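PDB 1L5A: amide synthase from Vibrio cholerae, which acts as a nonribosomal peptide synthetase condensation enzyme, probably forming an amide bond during the biosynthesis of vibriobactin. Local coordinates for residues 25-30 with 118-123; 162-167 with 264-269; 194-199 with 326-331; 237-242 with 332-337; 50-55 with 104-109. One frame throughout, in Å; residues are numbered along the deposited sequence.

Two pairs of contacts share parts of one condensation domain; contact 2 stands apart. Contacts 1 and 5, centres 17 Å apart, share the five-stranded sheet: 118-123 and 104-109 lie on or lead into adjacent strands, and contact 5 is nested in the loop contact 1 closes. Contacts 3 and 4, centres 20 Å apart, adjoin at residues 331-332; contact 4 uses strand 333-337, and contact 3 joins the loops before strands 208-214 and 333-337. Contact 4 lies across the chain's centre from contacts 1 and 5. Contact 2 ties helix 161-172 to the loop after strand 255-260, about 5 Å (nearest atoms) from contact 5. Thus 264-269, 326-331 and 332-337 join back, alternating, to 162-167, 194-199 and 237-242.

Contact 1 of 5, residues 25-30 with 118-123; sequences HSLRLT and HLIYTR
In Ile120 the extended chi2 (161°) carries CD1 toward Leu29, whose CD1 it meets at 4.2 Å; Leu119, on the other face, has chi2 near 59°, which swings its CD1 to 3.2 Å from the backbone O of Leu27. The same Leu119 methyl reaches Arg28 CG at 4.0 Å, the two chains crossing obliquely. Directly across the strands, Leu27 CB and Ile120 CB are 3.9 Å apart. The strand axes run at 165°, and three hydrogen-bonded pairs, His25-Thr122, Leu27-Ile120 and Leu29-His118, carry two N-H...O bonds each, as regular antiparallel sheet requires. In the intervening non-hydrogen-bonded pairs, CA-H...O contacts fill in, such as Ser26 CA to Ile120 O at 3.1 Å. Two waters bind both strands: one donates to His25 O and hydrogen-bonds Thr122 OG1, the other donates to Leu29 O and lies in the ring plane of His118, 2.9 Å from its ND1, while NE2 of that ring bonds Thr35. Strands 348-356 and 107-114 flank the pair in the sheet; helix 131-150 packs on the face of His25, Leu27 and Thr122, and helix 82-94 on that of Leu119 and Tyr121.

Contact 2 of 5, residues 162-167 with 264-269; sequences QSYLEE and WGSVAA
Glu167 reaches from helix 161-172 to Ser266 and Val267 with the end of its side chain. CB and CG serve to carry it there: the CB bond points toward the loop, CG stands anti to the backbone N (chi1 -170°), and the chain stays extended to CD, 3.7 Å from Val267 N. At the tip the two oxygens divide the work. OE1 accepts from Val267 N at 3.0 Å; the N-H...O angle of 163° shows a fairly straight bond, met on the syn side and 15° out of the carboxylate plane. The same OE1 lies against Val267 CG1 at 3.4 Å, as the two side chains slide past each other in opposite directions. OE2 receives the hydroxyl of Ser266, although the modelled separation is implausibly short and its exact length doubtful. Ser266 OG in turn accepts from Ala268 N in an ST turn, though the place of that nitrogen is less sure. Beside this polar grip, Tyr164 CA meets Val267 CG1 at 3.7 Å, and its ring atom CD1 meets Ala268 CB at 3.8 Å. Trp264, in the same loop, stacks on His175 of a second subunit, and its NE1 bonds Thr173 O of that subunit. OE2 of Glu167 also forms a salt bridge with Arg310. Val267 N-H and Arg310 would probably stabilise the ionised carboxylate, and the bonds link the loop to the helix.

Contact 3 of 5, residues 194-199 with 326-331; sequences LTLTSA and QSYFMS
Leu194 sets its CD1 methyl over one face of the Tyr328 ring: the carbon is 3.8 Å from the centroid and 20° off the ring normal, a CH-pi contact displaced toward the CZ side of the ring. Thr195 contributes backbone and side chain together. Its O accepts from Phe329 N at 2.7 Å, with the donor tilted 26° from the carbonyl plane, while its CG2 lies 4.0 Å from Phe329 CB, the two side chains side by side and pointing the same way. Leu196 forks against 326-331: CD2 touches Tyr328 CD2 at 3.5 Å, and CD1 approaches Gln326 NE2 at 3.3 Å, an amide whose OE1 is engaged by Asn323 N. Thr197 N then donates to Ser327 O at 2.8 Å. Because its OG1 is anti to the carbonyl carbon (chi1 -69°), the hydroxyl meets Ser327 OG at 2.7 Å in a hydrogen bond in which either could be the donor. Trp255 and Trp257 of strand 255-260 back Leu194, and Ile313 packs on Tyr328. With backbone hydrogen bonds on both sides of the Leu196-Tyr328 pair and no further pairing, this is an isolated beta bridge between two loops, which lead respectively into strands 208-214 and 333-337 of one sheet.

Contact 4 of 5, residues 237-242 with 332-337; sequences ALVALC and PFINIL
The CD1 methyl of Ile334 is the centre of the first shell, touching Cys242 CB at 3.5 Å and Cys242 SG at 3.7 Å, while also lying 3.9 Å from Val239 CA. Nearer the backbone, on the other branch, Ile334 CG2 meets Val239 CG2 at 4.1 Å. Two residues on, Ile336 CD1 packs on Leu238 CD1 at 3.9 Å. Torsions explain the difference in reach: Ile334 runs fully extended (chi2 169°), putting CD1 against the helix backbone, whereas Ile336 folds its CD1 aside (chi2 -64°) to the flank held by Leu238. The alternation of a strand sends both isoleucines to the helix and turns Phe333 and Asn335 away from it. Helix and strand segments run at 152° to each other, their axes approaching to 9.4 Å, a gap bridged here by the side chains of Ile334, Ile336, Leu238, Val239 and Cys242. Farther out, backbone bonds to Trp257 on one side and to Ile362 and Phe364 on the other hold the strand in place; Leu258 and Ile302 pack on Val239, and Phe366 on Leu238 and Ile336. No hydrogen bond crosses between the segments, and the side-chain-to-side-chain contacts are apolar, with Cys242 SG also touching Ile334 CD1, so this patch is consistent with dispersion and burial of apolar surface holding the helix here.

Contact 5 of 5, residues 50-55 with 104-109; sequences DLFRAR and PITSHQ
Phe52 and Thr106 lie at the centre of the side-chain contacts in a buried, largely apolar interface where a short 3-10 turn and the strand after it meet the approach to strand 107-114, with no direct hydrogen bond between the two segments. Thr106 CG2 lies over one face of the Phe52 ring, 3.9 Å from the centroid and 24° off its normal, a CH-pi contact made with the side chains crossing at about a right angle. His108 adds its CE1 at 3.9 Å from Phe52 CE1; the planes are 29° apart but slid so far that the rings barely overlap. That imidazole is steadied by Thr106 OG1, 2.7 Å from His108 NE2, where either could donate. A water donates to Phe52 O at 2.9 Å and also hydrogen-bonds Thr106 OG1. Ile105 CG1 sits 3.3 Å from Ala54 O, and Pro104 N lies over one face of the Arg55 guanidinium, toward its rim, with NH2 3.5 Å from Pro104 CG. Strand 54-56 pairs with 62-64 through Arg55 and Tyr63; the backbones of Ser107 and Gln109 bond Arg123 and Tyr121, that of His108 bonds Asp72, and helix 82-94 packs on Ser107 and Gln109.

Contact 1 of 5, residues 25-30 with 118-123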
# COMPACT_ATOMS: atom_id res chain seq x y z
N HIS A 25 18.32 20.71 -23.83
CA HIS A 25 17.28 21.71 -24.01
C HIS A 25 17.90 23.10 -23.96
O HIS A 25 18.94 23.31 -23.35
CB HIS A 25 16.23 21.62 -22.90
CG HIS A 25 15.30 20.45 -23.01
ND1 HIS A 25 14.00 20.49 -22.56
CD2 HIS A 25 15.50 19.19 -23.48
CE1 HIS A 25 13.43 19.32 -22.76
NE2 HIS A 25 14.31 18.51 -23.32
N SER A 26 17.27 24.05 -24.63
CA SER A 26 17.76 25.41 -24.57
C SER A 26 16.56 26.23 -24.17
O SER A 26 15.43 25.98 -24.63
CB SER A 26 18.30 25.87 -25.92
OG SER A 26 17.27 26.05 -26.86
N LEU A 27 16.79 27.17 -23.27
CA LEU A 27 15.74 28.05 -22.81
C LEU A 27 16.12 29.45 -23.24
O LEU A 27 17.26 29.89 -23.05
CB LEU A 27 15.62 27.97 -21.28
CG LEU A 27 15.20 26.61 -20.70
CD1 LEU A 27 15.08 26.72 -19.18
CD2 LEU A 27 13.87 26.17 -21.31
N ARG A 28 15.19 30.14 -23.88
CA ARG A 28 15.48 31.49 -24.31
C ARG A 28 14.50 32.37 -23.58
O ARG A 28 13.28 32.24 -23.72
CB ARG A 28 15.32 31.65 -25.82
CG ARG A 28 16.09 32.86 -26.38
CD ARG A 28 16.04 32.93 -27.90
NE ARG A 28 14.73 33.32 -28.40
CZ ARG A 28 14.33 34.58 -28.56
NH1 ARG A 28 15.16 35.57 -28.26
NH2 ARG A 28 13.11 34.84 -29.01
N LEU A 29 15.06 33.24 -22.75
CA LEU A 29 14.25 34.14 -21.97
C LEU A 29 14.37 35.54 -22.53
O LEU A 29 15.46 36.09 -22.66
CB LEU A 29 14.71 34.10 -20.51
CG LEU A 29 14.87 32.69 -19.92
CD1 LEU A 29 14.95 32.80 -18.39
CD2 LEU A 29 13.69 31.79 -20.36
N THR A 30 13.23 36.09 -22.86
CA THR A 30 13.15 37.43 -23.41
C THR A 30 12.43 38.26 -22.36
O THR A 30 11.26 37.99 -22.04
CB THR A 30 12.39 37.39 -24.75
OG1 THR A 30 13.16 36.62 -25.68
CG2 THR A 30 12.16 38.79 -25.31
N HIS A 118 18.25 36.25 -22.61
CA HIS A 118 19.13 35.25 -21.99
C HIS A 118 18.94 33.87 -22.62
O HIS A 118 17.83 33.49 -23.04
CB HIS A 118 18.86 35.13 -20.47
CG HIS A 118 19.34 36.30 -19.67
ND1 HIS A 118 18.66 37.50 -19.63
CD2 HIS A 118 20.46 36.47 -18.93
CE1 HIS A 118 19.35 38.36 -18.89
NE2 HIS A 118 20.44 37.76 -18.45
N LEU A 119 20.03 33.12 -22.67
CA LEU A 119 19.99 31.78 -23.24
C LEU A 119 20.56 30.77 -22.27
O LEU A 119 21.72 30.87 -21.89
CB LEU A 119 20.79 31.72 -24.54
CG LEU A 119 20.57 30.44 -25.33
CD1 LEU A 119 19.10 30.32 -25.66
CD2 LEU A 119 21.42 30.45 -26.59
N ILE A 120 19.73 29.82 -21.86
CA ILE A 120 20.15 28.76 -20.94
C ILE A 120 20.21 27.45 -21.70
O ILE A 120 19.25 27.06 -22.38
CB ILE A 120 19.15 28.57 -19.81
CG1 ILE A 120 19.16 29.78 -18.89
CG2 ILE A 120 19.51 27.32 -19.03
CD1 ILE A 120 17.92 29.87 -18.04
N TYR A 121 21.33 26.76 -21.56
CA TYR A 121 21.54 25.50 -22.22
C TYR A 121 21.83 24.43 -21.17
O TYR A 121 22.77 24.55 -20.38
CB TYR A 121 22.72 25.60 -23.20
CG TYR A 121 23.17 24.28 -23.79
CD1 TYR A 121 22.39 23.60 -24.74
CD2 TYR A 121 24.37 23.71 -23.40
CE1 TYR A 121 22.81 22.37 -25.28
CE2 TYR A 121 24.81 22.49 -23.93
CZ TYR A 121 24.03 21.83 -24.87
OH TYR A 121 24.49 20.63 -25.38
N THR A 122 21.02 23.38 -21.19
CA THR A 122 21.16 22.27 -20.26
C THR A 122 21.34 20.98 -21.04
O THR A 122 20.57 20.70 -21.94
CB THR A 122 19.90 22.14 -19.42
OG1 THR A 122 19.68 23.38 -18.74
CG2 THR A 122 20.04 21.01 -18.40
N ARG A 123 22.35 20.20 -20.70
CA ARG A 123 22.57 18.93 -21.38
C ARG A 123 22.93 17.83 -20.43
O ARG A 123 23.73 18.02 -19.51
CB ARG A 123 23.69 19.01 -22.39
CG ARG A 123 24.21 17.62 -22.77
CD ARG A 123 25.70 17.63 -22.96
NE ARG A 123 26.38 16.87 -21.92
CZ ARG A 123 27.68 16.96 -21.65
NH1 ARG A 123 28.45 17.78 -22.36
NH2 ARG A 123 28.20 16.24 -20.67
O HOH W 1 18.07 24.44 -20.65
O HOH W 2 15.89 37.89 -20.33

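Contact 2 of 5, residues 162-167 with 264-269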
# COMPACT_ATOMS: atom_id res chain seq x y z
N GLN A 162 19.52 8.77 -3.26
CA GLN A 162 19.63 7.62 -2.38
C GLN A 162 18.27 7.18 -1.84
O GLN A 162 18.05 5.99 -1.58
CB GLN A 162 20.56 7.95 -1.20
CG GLN A 162 20.77 6.81 -0.20
CD GLN A 162 21.39 5.57 -0.84
OE1 GLN A 162 22.19 5.68 -1.77
NE2 GLN A 162 21.03 4.40 -0.34
N SER A 163 17.35 8.12 -1.66
CA SER A 163 16.03 7.73 -1.17
C SER A 163 15.34 6.90 -2.25
O SER A 163 14.62 5.94 -1.93
CB SER A 163 15.18 8.96 -0.84
OG SER A 163 15.68 9.63 0.31
N TYR A 164 15.56 7.27 -3.51
CA TYR A 164 14.97 6.52 -4.62
C TYR A 164 15.61 5.13 -4.69
O TYR A 164 14.92 4.12 -4.85
CB TYR A 164 15.18 7.26 -5.95
CG TYR A 164 14.80 6.45 -7.16
CD1 TYR A 164 13.46 6.14 -7.43
CD2 TYR A 164 15.78 5.91 -7.99
CE1 TYR A 164 13.12 5.29 -8.48
CE2 TYR A 164 15.44 5.06 -9.05
CZ TYR A 164 14.11 4.75 -9.28
OH TYR A 164 13.79 3.85 -10.27
N LEU A 165 16.92 5.05 -4.56
CA LEU A 165 17.55 3.75 -4.63
C LEU A 165 16.94 2.83 -3.60
O LEU A 165 16.63 1.67 -3.90
CB LEU A 165 19.05 3.85 -4.40
CG LEU A 165 19.76 4.52 -5.56
CD1 LEU A 165 21.25 4.40 -5.32
CD2 LEU A 165 19.36 3.84 -6.89
N GLU A 166 16.80 3.34 -2.39
CA GLU A 166 16.22 2.55 -1.31
C GLU A 166 14.82 2.09 -1.66
O GLU A 166 14.48 0.90 -1.53
CB GLU A 166 16.18 3.36 -0.03
CG GLU A 166 17.50 3.44 0.70
CD GLU A 166 17.52 4.57 1.69
OE1 GLU A 166 16.43 5.13 2.00
OE2 GLU A 166 18.63 4.90 2.16
N GLU A 167 14.00 3.02 -2.13
CA GLU A 167 12.64 2.67 -2.50
C GLU A 167 12.68 1.57 -3.59
O GLU A 167 12.01 0.55 -3.46
CB GLU A 167 11.89 3.92 -2.99
CG GLU A 167 10.40 3.73 -3.17
CD GLU A 167 9.76 4.90 -3.85
OE1 GLU A 167 9.31 5.84 -3.17
OE2 GLU A 167 9.71 4.89 -5.10
N TRP A 264 4.64 8.03 -10.53
CA TRP A 264 3.39 7.89 -9.80
C TRP A 264 3.52 7.21 -8.43
O TRP A 264 4.00 6.09 -8.32
CB TRP A 264 2.39 7.13 -10.67
CG TRP A 264 1.06 6.96 -10.05
CD1 TRP A 264 0.44 7.81 -9.18
CD2 TRP A 264 0.15 5.89 -10.28
NE1 TRP A 264 -0.80 7.33 -8.85
CE2 TRP A 264 -1.01 6.15 -9.51
CE3 TRP A 264 0.20 4.73 -11.06
CZ2 TRP A 264 -2.12 5.29 -9.50
CZ3 TRP A 264 -0.90 3.87 -11.05
CH2 TRP A 264 -2.04 4.16 -10.27
N GLY A 265 3.09 7.92 -7.39
CA GLY A 265 3.17 7.39 -6.05
C GLY A 265 4.57 7.10 -5.54
O GLY A 265 4.72 6.44 -4.52
N SER A 266 5.60 7.63 -6.20
CA SER A 266 6.97 7.36 -5.78
C SER A 266 7.79 8.58 -5.42
O SER A 266 7.51 9.71 -5.84
CB SER A 266 7.70 6.59 -6.89
OG SER A 266 9.10 6.56 -6.67
N VAL A 267 8.84 8.36 -4.64
CA VAL A 267 9.70 9.47 -4.26
C VAL A 267 10.41 10.00 -5.50
O VAL A 267 10.97 11.09 -5.49
CB VAL A 267 10.71 9.01 -3.19
CG1 VAL A 267 11.75 8.10 -3.81
CG2 VAL A 267 11.30 10.22 -2.50
N ALA A 268 10.34 9.23 -6.58
CA ALA A 268 10.96 9.63 -7.84
C ALA A 268 10.23 10.86 -8.35
O ALA A 268 10.71 11.55 -9.25
CB ALA A 268 10.85 8.48 -8.88
N ALA A 269 9.07 11.14 -7.78
CA ALA A 269 8.31 12.30 -8.21
C ALA A 269 9.05 13.55 -7.78
O ALA A 269 8.74 14.65 -8.23
CB ALA A 269 6.93 12.30 -7.61

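Contact 3 of 5, residues 194-199 with 326-331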
# COMPACT_ATOMS: atom_id res chain seq x y z
N LEU A 194 5.53 -10.10 -29.69
CA LEU A 194 6.05 -8.74 -29.80
C LEU A 194 7.16 -8.82 -30.85
O LEU A 194 7.77 -9.88 -31.04
CB LEU A 194 6.63 -8.28 -28.46
CG LEU A 194 5.67 -8.06 -27.30
CD1 LEU A 194 6.48 -7.98 -26.01
CD2 LEU A 194 4.83 -6.80 -27.53
N THR A 195 7.42 -7.71 -31.53
CA THR A 195 8.45 -7.68 -32.53
C THR A 195 9.81 -7.39 -31.93
O THR A 195 9.95 -6.49 -31.11
CB THR A 195 8.16 -6.62 -33.55
OG1 THR A 195 6.82 -6.79 -34.04
CG2 THR A 195 9.16 -6.71 -34.70
N LEU A 196 10.83 -8.15 -32.33
CA LEU A 196 12.17 -7.92 -31.82
C LEU A 196 12.90 -6.91 -32.68
O LEU A 196 12.47 -6.59 -33.78
CB LEU A 196 12.99 -9.21 -31.80
CG LEU A 196 12.51 -10.37 -30.92
CD1 LEU A 196 13.69 -11.31 -30.71
CD2 LEU A 196 12.00 -9.86 -29.56
N THR A 197 14.01 -6.41 -32.14
CA THR A 197 14.84 -5.45 -32.85
C THR A 197 15.58 -6.25 -33.90
O THR A 197 16.08 -7.33 -33.62
CB THR A 197 15.87 -4.80 -31.89
OG1 THR A 197 15.19 -3.96 -30.95
CG2 THR A 197 16.92 -3.99 -32.67
N SER A 198 15.64 -5.72 -35.12
CA SER A 198 16.34 -6.40 -36.19
C SER A 198 17.79 -6.62 -35.80
O SER A 198 18.39 -5.80 -35.09
CB SER A 198 16.28 -5.58 -37.48
OG SER A 198 17.37 -5.92 -38.32
N ALA A 199 18.33 -7.73 -36.26
CA ALA A 199 19.71 -8.10 -35.98
C ALA A 199 20.68 -7.23 -36.77
O ALA A 199 21.84 -7.10 -36.41
CB ALA A 199 19.93 -9.58 -36.32
N GLN A 326 19.58 -9.19 -27.62
CA GLN A 326 18.28 -8.85 -28.18
C GLN A 326 17.52 -7.79 -27.41
O GLN A 326 17.81 -7.53 -26.25
CB GLN A 326 17.42 -10.10 -28.31
CG GLN A 326 17.97 -11.12 -29.28
CD GLN A 326 17.21 -12.42 -29.23
OE1 GLN A 326 17.16 -13.08 -28.19
NE2 GLN A 326 16.62 -12.80 -30.34
N SER A 327 16.53 -7.20 -28.07
CA SER A 327 15.68 -6.18 -27.47
C SER A 327 14.38 -6.10 -28.28
O SER A 327 14.33 -6.56 -29.41
CB SER A 327 16.37 -4.81 -27.50
OG SER A 327 16.73 -4.45 -28.83
N TYR A 328 13.34 -5.53 -27.70
CA TYR A 328 12.08 -5.40 -28.43
C TYR A 328 12.09 -4.17 -29.32
O TYR A 328 12.71 -3.13 -28.99
CB TYR A 328 10.90 -5.25 -27.47
CG TYR A 328 10.59 -6.48 -26.65
CD1 TYR A 328 10.42 -6.38 -25.27
CD2 TYR A 328 10.38 -7.71 -27.26
CE1 TYR A 328 10.05 -7.49 -24.52
CE2 TYR A 328 10.00 -8.81 -26.52
CZ TYR A 328 9.84 -8.70 -25.16
OH TYR A 328 9.43 -9.79 -24.44
N PHE A 329 11.39 -4.27 -30.44
CA PHE A 329 11.26 -3.16 -31.36
C PHE A 329 10.07 -2.39 -30.83
O PHE A 329 8.92 -2.73 -31.10
CB PHE A 329 10.99 -3.67 -32.77
CG PHE A 329 10.93 -2.60 -33.81
CD1 PHE A 329 12.01 -1.75 -34.01
CD2 PHE A 329 9.80 -2.45 -34.62
CE1 PHE A 329 11.98 -0.77 -35.01
CE2 PHE A 329 9.75 -1.47 -35.63
CZ PHE A 329 10.86 -0.63 -35.83
N MET A 330 10.32 -1.34 -30.04
CA MET A 330 9.20 -0.59 -29.47
C MET A 330 8.53 0.34 -30.45
O MET A 330 8.59 1.56 -30.32
CB MET A 330 9.66 0.15 -28.22
CG MET A 330 10.05 -0.83 -27.12
SD MET A 330 11.13 -0.19 -25.84
CE MET A 330 11.99 -1.71 -25.27
N SER A 331 7.86 -0.23 -31.44
CA SER A 331 7.16 0.56 -32.44
C SER A 331 5.91 -0.17 -32.91
O SER A 331 5.90 -1.38 -32.99
CB SER A 331 8.07 0.83 -33.63
OG SER A 331 7.44 1.71 -34.54

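Contact 4 of 5, residues 237-242 with 332-337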
# COMPACT_ATOMS: atom_id res chain seq x y z
N ALA A 237 -6.57 9.42 -23.11
CA ALA A 237 -7.62 9.40 -24.12
C ALA A 237 -7.02 9.35 -25.52
O ALA A 237 -7.50 8.60 -26.37
CB ALA A 237 -8.53 10.63 -23.98
N LEU A 238 -5.99 10.17 -25.75
CA LEU A 238 -5.33 10.21 -27.04
C LEU A 238 -4.67 8.86 -27.32
O LEU A 238 -4.61 8.42 -28.47
CB LEU A 238 -4.26 11.31 -27.08
CG LEU A 238 -4.73 12.77 -27.06
CD1 LEU A 238 -3.55 13.69 -27.27
CD2 LEU A 238 -5.76 13.00 -28.14
N VAL A 239 -4.18 8.20 -26.27
CA VAL A 239 -3.54 6.90 -26.45
C VAL A 239 -4.56 5.91 -26.95
O VAL A 239 -4.27 5.07 -27.80
CB VAL A 239 -2.91 6.39 -25.14
CG1 VAL A 239 -2.44 4.95 -25.29
CG2 VAL A 239 -1.72 7.28 -24.77
N ALA A 240 -5.78 6.02 -26.41
CA ALA A 240 -6.89 5.15 -26.79
C ALA A 240 -7.28 5.47 -28.22
O ALA A 240 -7.34 4.57 -29.06
CB ALA A 240 -8.08 5.38 -25.85
N LEU A 241 -7.54 6.75 -28.49
CA LEU A 241 -7.89 7.21 -29.84
C LEU A 241 -6.81 6.80 -30.83
O LEU A 241 -7.11 6.35 -31.93
CB LEU A 241 -8.06 8.73 -29.88
CG LEU A 241 -9.37 9.29 -29.34
CD1 LEU A 241 -9.32 10.81 -29.35
CD2 LEU A 241 -10.54 8.79 -30.20
N CYS A 242 -5.55 6.97 -30.45
CA CYS A 242 -4.47 6.60 -31.34
C CYS A 242 -4.54 5.10 -31.64
O CYS A 242 -4.30 4.69 -32.77
CB CYS A 242 -3.12 6.93 -30.71
SG CYS A 242 -1.71 6.33 -31.67
N PRO A 332 4.83 0.56 -33.20
CA PRO A 332 4.67 2.02 -33.12
C PRO A 332 4.69 2.53 -31.66
O PRO A 332 4.33 1.82 -30.73
CB PRO A 332 3.34 2.26 -33.83
CG PRO A 332 2.58 1.01 -33.56
CD PRO A 332 3.63 -0.07 -33.75
N PHE A 333 5.09 3.78 -31.49
CA PHE A 333 5.24 4.37 -30.17
C PHE A 333 4.50 5.70 -30.02
O PHE A 333 4.51 6.52 -30.94
CB PHE A 333 6.74 4.60 -29.93
CG PHE A 333 7.11 4.83 -28.50
CD1 PHE A 333 7.62 3.79 -27.73
CD2 PHE A 333 6.96 6.09 -27.93
CE1 PHE A 333 7.97 4.01 -26.39
CE2 PHE A 333 7.32 6.32 -26.59
CZ PHE A 333 7.82 5.27 -25.82
N ILE A 334 3.85 5.91 -28.88
CA ILE A 334 3.15 7.18 -28.67
C ILE A 334 3.71 7.92 -27.45
O ILE A 334 4.07 7.33 -26.44
CB ILE A 334 1.61 6.96 -28.58
CG1 ILE A 334 0.91 8.31 -28.49
CG2 ILE A 334 1.26 6.11 -27.38
CD1 ILE A 334 -0.58 8.23 -28.67
N ASN A 335 3.82 9.24 -27.57
CA ASN A 335 4.37 10.09 -26.52
C ASN A 335 3.45 11.27 -26.37
O ASN A 335 3.01 11.85 -27.38
CB ASN A 335 5.73 10.66 -26.95
CG ASN A 335 6.88 10.16 -26.12
OD1 ASN A 335 6.89 10.32 -24.91
ND2 ASN A 335 7.88 9.56 -26.78
N ILE A 336 3.16 11.64 -25.14
CA ILE A 336 2.34 12.82 -24.91
C ILE A 336 3.22 13.80 -24.16
O ILE A 336 3.76 13.48 -23.10
CB ILE A 336 1.11 12.52 -24.05
CG1 ILE A 336 0.23 11.44 -24.71
CG2 ILE A 336 0.37 13.81 -23.85
CD1 ILE A 336 -0.39 11.83 -26.05
N LEU A 337 3.40 14.99 -24.71
CA LEU A 337 4.23 16.02 -24.07
C LEU A 337 3.32 17.18 -23.68
O LEU A 337 3.13 18.12 -24.46
CB LEU A 337 5.31 16.46 -25.04
CG LEU A 337 6.13 15.24 -25.48
CD1 LEU A 337 7.29 15.70 -26.33
CD2 LEU A 337 6.61 14.45 -24.26

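Contact 5 of 5, residues 50-55 with 104-109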
# COMPACT_ATOMS: atom_id res chain seq x y z
N ASP A 50 21.25 14.97 -7.20
CA ASP A 50 22.38 14.09 -6.95
C ASP A 50 22.90 13.34 -8.16
O ASP A 50 24.11 13.18 -8.33
CB ASP A 50 22.03 13.08 -5.87
CG ASP A 50 21.96 13.70 -4.50
OD1 ASP A 50 22.70 14.67 -4.26
OD2 ASP A 50 21.19 13.19 -3.65
N LEU A 51 22.00 12.86 -9.00
CA LEU A 51 22.43 12.09 -10.16
C LEU A 51 23.30 12.90 -11.13
O LEU A 51 24.13 12.33 -11.84
CB LEU A 51 21.20 11.48 -10.86
CG LEU A 51 21.47 10.19 -11.63
CD1 LEU A 51 22.14 9.16 -10.73
CD2 LEU A 51 20.16 9.66 -12.18
N PHE A 52 23.15 14.22 -11.19
CA PHE A 52 24.01 14.99 -12.08
C PHE A 52 25.48 14.89 -11.63
O PHE A 52 26.36 15.40 -12.31
CB PHE A 52 23.62 16.47 -12.12
CG PHE A 52 22.41 16.77 -12.94
CD1 PHE A 52 22.01 18.08 -13.13
CD2 PHE A 52 21.64 15.74 -13.48
CE1 PHE A 52 20.86 18.38 -13.84
CE2 PHE A 52 20.48 16.03 -14.19
CZ PHE A 52 20.09 17.35 -14.37
N ARG A 53 25.75 14.27 -10.48
CA ARG A 53 27.12 14.13 -10.00
C ARG A 53 27.63 12.72 -10.25
O ARG A 53 28.73 12.34 -9.85
CB ARG A 53 27.23 14.45 -8.50
CG ARG A 53 27.02 15.92 -8.13
CD ARG A 53 27.25 16.20 -6.63
NE ARG A 53 26.25 15.56 -5.76
CZ ARG A 53 26.47 14.47 -5.04
NH1 ARG A 53 27.66 13.87 -5.06
NH2 ARG A 53 25.49 13.98 -4.28
N ALA A 54 26.80 11.92 -10.91
CA ALA A 54 27.15 10.56 -11.22
C ALA A 54 28.30 10.48 -12.22
O ALA A 54 28.45 11.35 -13.08
CB ALA A 54 25.95 9.84 -11.80
N ARG A 55 29.11 9.44 -12.08
CA ARG A 55 30.23 9.16 -12.96
C ARG A 55 30.39 7.65 -13.05
O ARG A 55 30.03 6.92 -12.11
CB ARG A 55 31.52 9.82 -12.43
CG ARG A 55 31.44 11.32 -12.50
CD ARG A 55 32.78 11.97 -12.52
NE ARG A 55 32.66 13.41 -12.74
CZ ARG A 55 33.71 14.23 -12.81
NH1 ARG A 55 34.94 13.74 -12.69
NH2 ARG A 55 33.52 15.54 -12.98
N PRO A 104 32.13 14.20 -16.64
CA PRO A 104 30.88 14.82 -16.18
C PRO A 104 29.78 14.44 -17.14
O PRO A 104 29.96 14.54 -18.35
CB PRO A 104 31.18 16.32 -16.24
CG PRO A 104 32.71 16.41 -16.31
CD PRO A 104 33.08 15.21 -17.13
N ILE A 105 28.63 14.05 -16.61
CA ILE A 105 27.51 13.66 -17.45
C ILE A 105 26.66 14.83 -17.89
O ILE A 105 25.89 14.72 -18.84
CB ILE A 105 26.60 12.64 -16.74
CG1 ILE A 105 27.44 11.49 -16.17
CG2 ILE A 105 25.61 12.05 -17.71
CD1 ILE A 105 28.17 10.69 -17.19
N THR A 106 26.76 15.97 -17.22
CA THR A 106 25.94 17.09 -17.67
C THR A 106 26.75 18.34 -17.96
O THR A 106 27.93 18.41 -17.65
CB THR A 106 24.84 17.45 -16.64
OG1 THR A 106 25.42 18.20 -15.56
CG2 THR A 106 24.19 16.19 -16.10
N SER A 107 26.10 19.32 -18.57
CA SER A 107 26.73 20.59 -18.90
C SER A 107 25.69 21.69 -18.69
O SER A 107 24.50 21.49 -18.98
CB SER A 107 27.21 20.57 -20.36
OG SER A 107 27.98 21.71 -20.69
N HIS A 108 26.13 22.84 -18.20
CA HIS A 108 25.23 23.96 -17.96
C HIS A 108 25.86 25.25 -18.43
O HIS A 108 26.91 25.68 -17.93
CB HIS A 108 24.89 24.03 -16.46
CG HIS A 108 24.43 22.72 -15.91
ND1 HIS A 108 23.13 22.28 -16.02
CD2 HIS A 108 25.14 21.68 -15.40
CE1 HIS A 108 23.05 21.03 -15.60
NE2 HIS A 108 24.26 20.64 -15.23
N GLN A 109 25.23 25.89 -19.40
CA GLN A 109 25.78 27.12 -19.92
C GLN A 109 24.72 28.21 -19.88
O GLN A 109 23.56 27.94 -20.16
CB GLN A 109 26.25 26.89 -21.36
CG GLN A 109 27.28 25.76 -21.55
CD GLN A 109 27.42 25.33 -23.05
OE1 GLN A 109 27.09 26.10 -23.98
NE2 GLN A 109 27.92 24.11 -23.27
O HOH W 3 27.54 16.86 -14.46